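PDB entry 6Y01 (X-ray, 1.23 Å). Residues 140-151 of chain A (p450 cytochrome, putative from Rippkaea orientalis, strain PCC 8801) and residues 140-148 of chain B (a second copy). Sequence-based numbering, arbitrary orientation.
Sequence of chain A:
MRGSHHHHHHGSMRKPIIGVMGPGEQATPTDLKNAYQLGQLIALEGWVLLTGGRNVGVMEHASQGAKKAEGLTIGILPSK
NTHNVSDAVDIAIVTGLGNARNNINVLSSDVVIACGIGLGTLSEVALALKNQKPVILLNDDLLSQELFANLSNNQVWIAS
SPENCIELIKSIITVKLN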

# COMPACT_ATOMS: atom_id res chain seq x y z
N ASP A 140 12.41 -3.48 28.03
CA ASP A 140 12.89 -2.79 29.24
C ASP A 140 12.82 -1.29 29.02
O ASP A 140 13.68 -0.59 29.56
CB ASP A 140 14.32 -3.22 29.56
N ASP A 141 11.81 -0.83 28.27
CA ASP A 141 11.67 0.60 27.91
C ASP A 141 10.48 1.22 28.65
O ASP A 141 9.38 1.20 28.13
CB ASP A 141 11.52 0.78 26.40
CG ASP A 141 11.64 2.22 25.97
OD1 ASP A 141 12.73 2.67 26.03
OD2 ASP A 141 10.62 2.86 25.62
N LEU A 142 10.73 1.84 29.80
CA LEU A 142 9.67 2.34 30.68
C LEU A 142 8.89 3.45 29.99
O LEU A 142 7.68 3.52 30.19
CB LEU A 142 10.28 2.77 32.02
N LEU A 143 9.57 4.32 29.21
CA LEU A 143 8.86 5.45 28.55
C LEU A 143 7.82 4.93 27.56
O LEU A 143 6.70 5.45 27.60
CB LEU A 143 9.82 6.40 27.82
CG LEU A 143 10.72 7.20 28.75
CD1 LEU A 143 11.54 8.21 27.98
CD2 LEU A 143 9.92 7.89 29.85
N SER A 144 8.18 4.00 26.67
CA SER A 144 7.19 3.47 25.69
C SER A 144 6.07 2.73 26.43
O SER A 144 4.90 2.87 26.00
CB SER A 144 7.79 2.63 24.59
OG SER A 144 8.41 1.45 25.13
N GLN A 145 6.38 2.05 27.52
CA GLN A 145 5.35 1.31 28.29
C GLN A 145 4.33 2.30 28.86
O GLN A 145 3.14 2.11 28.62
CB GLN A 145 5.99 0.45 29.38
CG GLN A 145 6.80 -0.71 28.82
CD GLN A 145 7.47 -1.51 29.91
OE1 GLN A 145 7.13 -1.42 31.07
NE2 GLN A 145 8.48 -2.25 29.54
N GLU A 146 4.82 3.37 29.49
CA GLU A 146 3.94 4.40 30.07
C GLU A 146 3.16 5.10 28.95
O GLU A 146 1.96 5.31 29.07
CB GLU A 146 4.78 5.42 30.85
CG GLU A 146 5.46 4.83 32.05
N LEU A 147 3.83 5.46 27.87
CA LEU A 147 3.15 6.21 26.78
C LEU A 147 2.02 5.37 26.20
O LEU A 147 0.90 5.86 26.05
CB LEU A 147 4.17 6.59 25.71
CG LEU A 147 3.60 7.40 24.55
CD1 LEU A 147 2.84 8.67 25.00
CD2 LEU A 147 4.70 7.85 23.62
N PHE A 148 2.28 4.11 25.87
CA PHE A 148 1.22 3.27 25.28
C PHE A 148 0.14 2.92 26.30
O PHE A 148 -1.00 2.84 25.87
CB PHE A 148 1.84 2.03 24.65
CG PHE A 148 2.55 2.32 23.37
CD1 PHE A 148 1.87 2.94 22.33
CD2 PHE A 148 3.84 1.88 23.18
CE1 PHE A 148 2.51 3.17 21.14
CE2 PHE A 148 4.50 2.17 21.99
CZ PHE A 148 3.81 2.76 20.97
N ALA A 149 0.46 2.77 27.59
CA ALA A 149 -0.57 2.58 28.64
C ALA A 149 -1.49 3.81 28.64
O ALA A 149 -2.69 3.68 28.65
CB ALA A 149 0.04 2.36 30.00
N ASN A 150 -0.92 5.00 28.54
CA ASN A 150 -1.71 6.26 28.56
C ASN A 150 -2.62 6.33 27.33
O ASN A 150 -3.83 6.56 27.46
CB ASN A 150 -0.83 7.50 28.63
CG ASN A 150 -0.09 7.65 29.94
OD1 ASN A 150 -0.39 6.97 30.93
ND2 ASN A 150 0.87 8.56 29.96
N LEU A 151 -2.06 6.10 26.15
CA LEU A 151 -2.79 6.27 24.87
C LEU A 151 -3.80 5.17 24.65
O LEU A 151 -4.70 5.36 23.84
CB LEU A 151 -1.77 6.30 23.73
CG LEU A 151 -1.01 7.63 23.63
CD1 LEU A 151 0.02 7.55 22.54
CD2 LEU A 151 -1.98 8.76 23.40
N ASP B 140 2.61 19.13 24.45
CA ASP B 140 2.84 19.40 25.89
C ASP B 140 2.99 18.08 26.61
O ASP B 140 2.57 17.98 27.79
CB ASP B 140 1.70 20.24 26.47
CG ASP B 140 1.67 21.63 25.85
OD1 ASP B 140 2.77 22.23 25.71
OD2 ASP B 140 0.56 22.10 25.46
N ASP B 141 3.56 17.08 25.94
CA ASP B 141 3.69 15.70 26.47
C ASP B 141 5.18 15.41 26.64
O ASP B 141 5.86 14.99 25.64
CB ASP B 141 3.07 14.67 25.52
CG ASP B 141 3.03 13.27 26.09
OD1 ASP B 141 4.02 12.78 26.57
OD2 ASP B 141 1.95 12.66 26.04
N LEU B 142 5.70 15.62 27.84
CA LEU B 142 7.16 15.47 28.07
C LEU B 142 7.59 14.02 27.89
O LEU B 142 8.71 13.81 27.46
CB LEU B 142 7.56 16.04 29.43
CG LEU B 142 7.17 17.51 29.66
CD1 LEU B 142 7.51 17.95 31.06
CD2 LEU B 142 7.83 18.44 28.66
N LEU B 143 6.71 13.04 28.15
CA LEU B 143 6.99 11.60 27.92
C LEU B 143 7.37 11.34 26.46
O LEU B 143 8.40 10.71 26.20
CB LEU B 143 5.72 10.79 28.26
CG LEU B 143 5.83 9.40 28.83
CD1 LEU B 143 6.76 9.40 30.02
CD2 LEU B 143 4.44 8.92 29.23
N SER B 144 6.52 11.78 25.53
CA SER B 144 6.74 11.61 24.08
C SER B 144 8.02 12.32 23.65
O SER B 144 8.74 11.76 22.82
CB SER B 144 5.53 12.06 23.26
OG SER B 144 5.37 13.47 23.30
N GLN B 145 8.30 13.50 24.23
CA GLN B 145 9.48 14.29 23.82
C GLN B 145 10.72 13.51 24.24
O GLN B 145 11.60 13.29 23.43
CB GLN B 145 9.44 15.69 24.43
CG GLN B 145 8.30 16.54 23.91
CD GLN B 145 8.16 17.81 24.71
OE1 GLN B 145 9.11 18.24 25.37
NE2 GLN B 145 7.00 18.43 24.63
N GLU B 146 10.73 13.00 25.47
CA GLU B 146 11.89 12.24 25.98
C GLU B 146 12.05 10.93 25.18
O GLU B 146 13.15 10.54 24.79
CB GLU B 146 11.64 12.01 27.46
CG GLU B 146 12.84 11.71 28.26
CD GLU B 146 12.56 11.95 29.73
OE1 GLU B 146 12.08 11.08 30.32
OE2 GLU B 146 12.84 13.05 30.28
N LEU B 147 10.96 10.25 24.93
CA LEU B 147 11.03 8.97 24.19
C LEU B 147 11.60 9.17 22.79
O LEU B 147 12.51 8.44 22.41
CB LEU B 147 9.62 8.41 24.11
CG LEU B 147 9.46 7.15 23.26
CD1 LEU B 147 10.30 6.00 23.80
CD2 LEU B 147 8.01 6.81 23.17
N PHE B 148 11.11 10.15 22.05
CA PHE B 148 11.60 10.36 20.67
C PHE B 148 13.01 10.94 20.67
O PHE B 148 13.75 10.61 19.76
CB PHE B 148 10.59 11.17 19.87
CG PHE B 148 9.43 10.31 19.44
CD1 PHE B 148 9.68 9.17 18.70
CD2 PHE B 148 8.12 10.66 19.73
CE1 PHE B 148 8.63 8.37 18.29
CE2 PHE B 148 7.08 9.87 19.29
CZ PHE B 148 7.34 8.76 18.55

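Two copies of the same segment pack helix against helix, 142-151 of chain A on 142-148 of chain B, with their N-to-C directions 143° apart and their axes 9.6 Å apart at closest approach. The arrangement is thus roughly antiparallel, and the contact buries 468 Å² summed over both sides. No hydrogen bond crosses between the modelled atoms; leucine side chains do most of the work.

Along chain B, Asp140(B) lies out of reach of the other copy. Asp141(B) is the N-cap: its OD1 accepts from Ser144(B) N at 2.9 Å, satisfying an amide that has no helical carbonyl before it. The same carboxylate borders the interface, where Asp141(B) OD2 lies 4.2 Å from Leu147(A) CD1, a van der Waals contact. Leu142(B) takes no part.

Leu143(B) is the knob of the contact. Its CA-to-CB bond points sideways, yet the end of the side chain comes nearer and sits among Leu143(A), Glu146(A), Leu147(A) and Asn150(A). Its CD1 meets Leu143(A) CD2 at 3.5 Å, while its CD2 lies 3.9 Å from Glu146(A) CB, 4.2 Å from Leu147(A) CB and 3.7 Å from Asn150(A) ND2. The two copies differ here: chi1 is -147°, between wells, in Leu143(B), but m in Leu143(A).

Ser144(B) points its CA-to-CB bond away from chain A and bonds back to the start of its own helix, Ser144(B) OG donating to Asp141(B) O at 2.8 Å. In chain A the serine makes a different choice: Ser144(A) OG donates to the cap carboxylate, Asp141(A) OD2, at 2.7 Å, and Ser144(A) N donates to that same oxygen at 2.9 Å. Leu147(A) CD2 still reaches Ser144(B) CA at 4.3 Å.

Gln145(B) stays out of the contact. Glu146(B) flanks it, its CG and OE1 each lying 3.7 Å from Leu143(A) CD1, so both the chain and the carboxylate end border that methyl. One residue on, Leu147(B) supplies the nearest backbone register, its CA 6.0 Å from Leu143(A) CA. Its side chain, t at chi1 and p at chi2 like that of Leu147(A), points toward chain A. Leu147(B) CD2 meets Leu147(A) CD2 at 3.5 Å, an apolar contact between equivalent residues, and Leu147(B) CD1 packs 4.1 Å from Leu143(A) CB and 3.6 Å from Asp141(A) OD2, so a leucine methyl lies beside the N-cap in each copy. Phe148(B) ends the stretch without a contact; its N donates to Ser144(B) O at 3.0 Å, continuing the helical ladder.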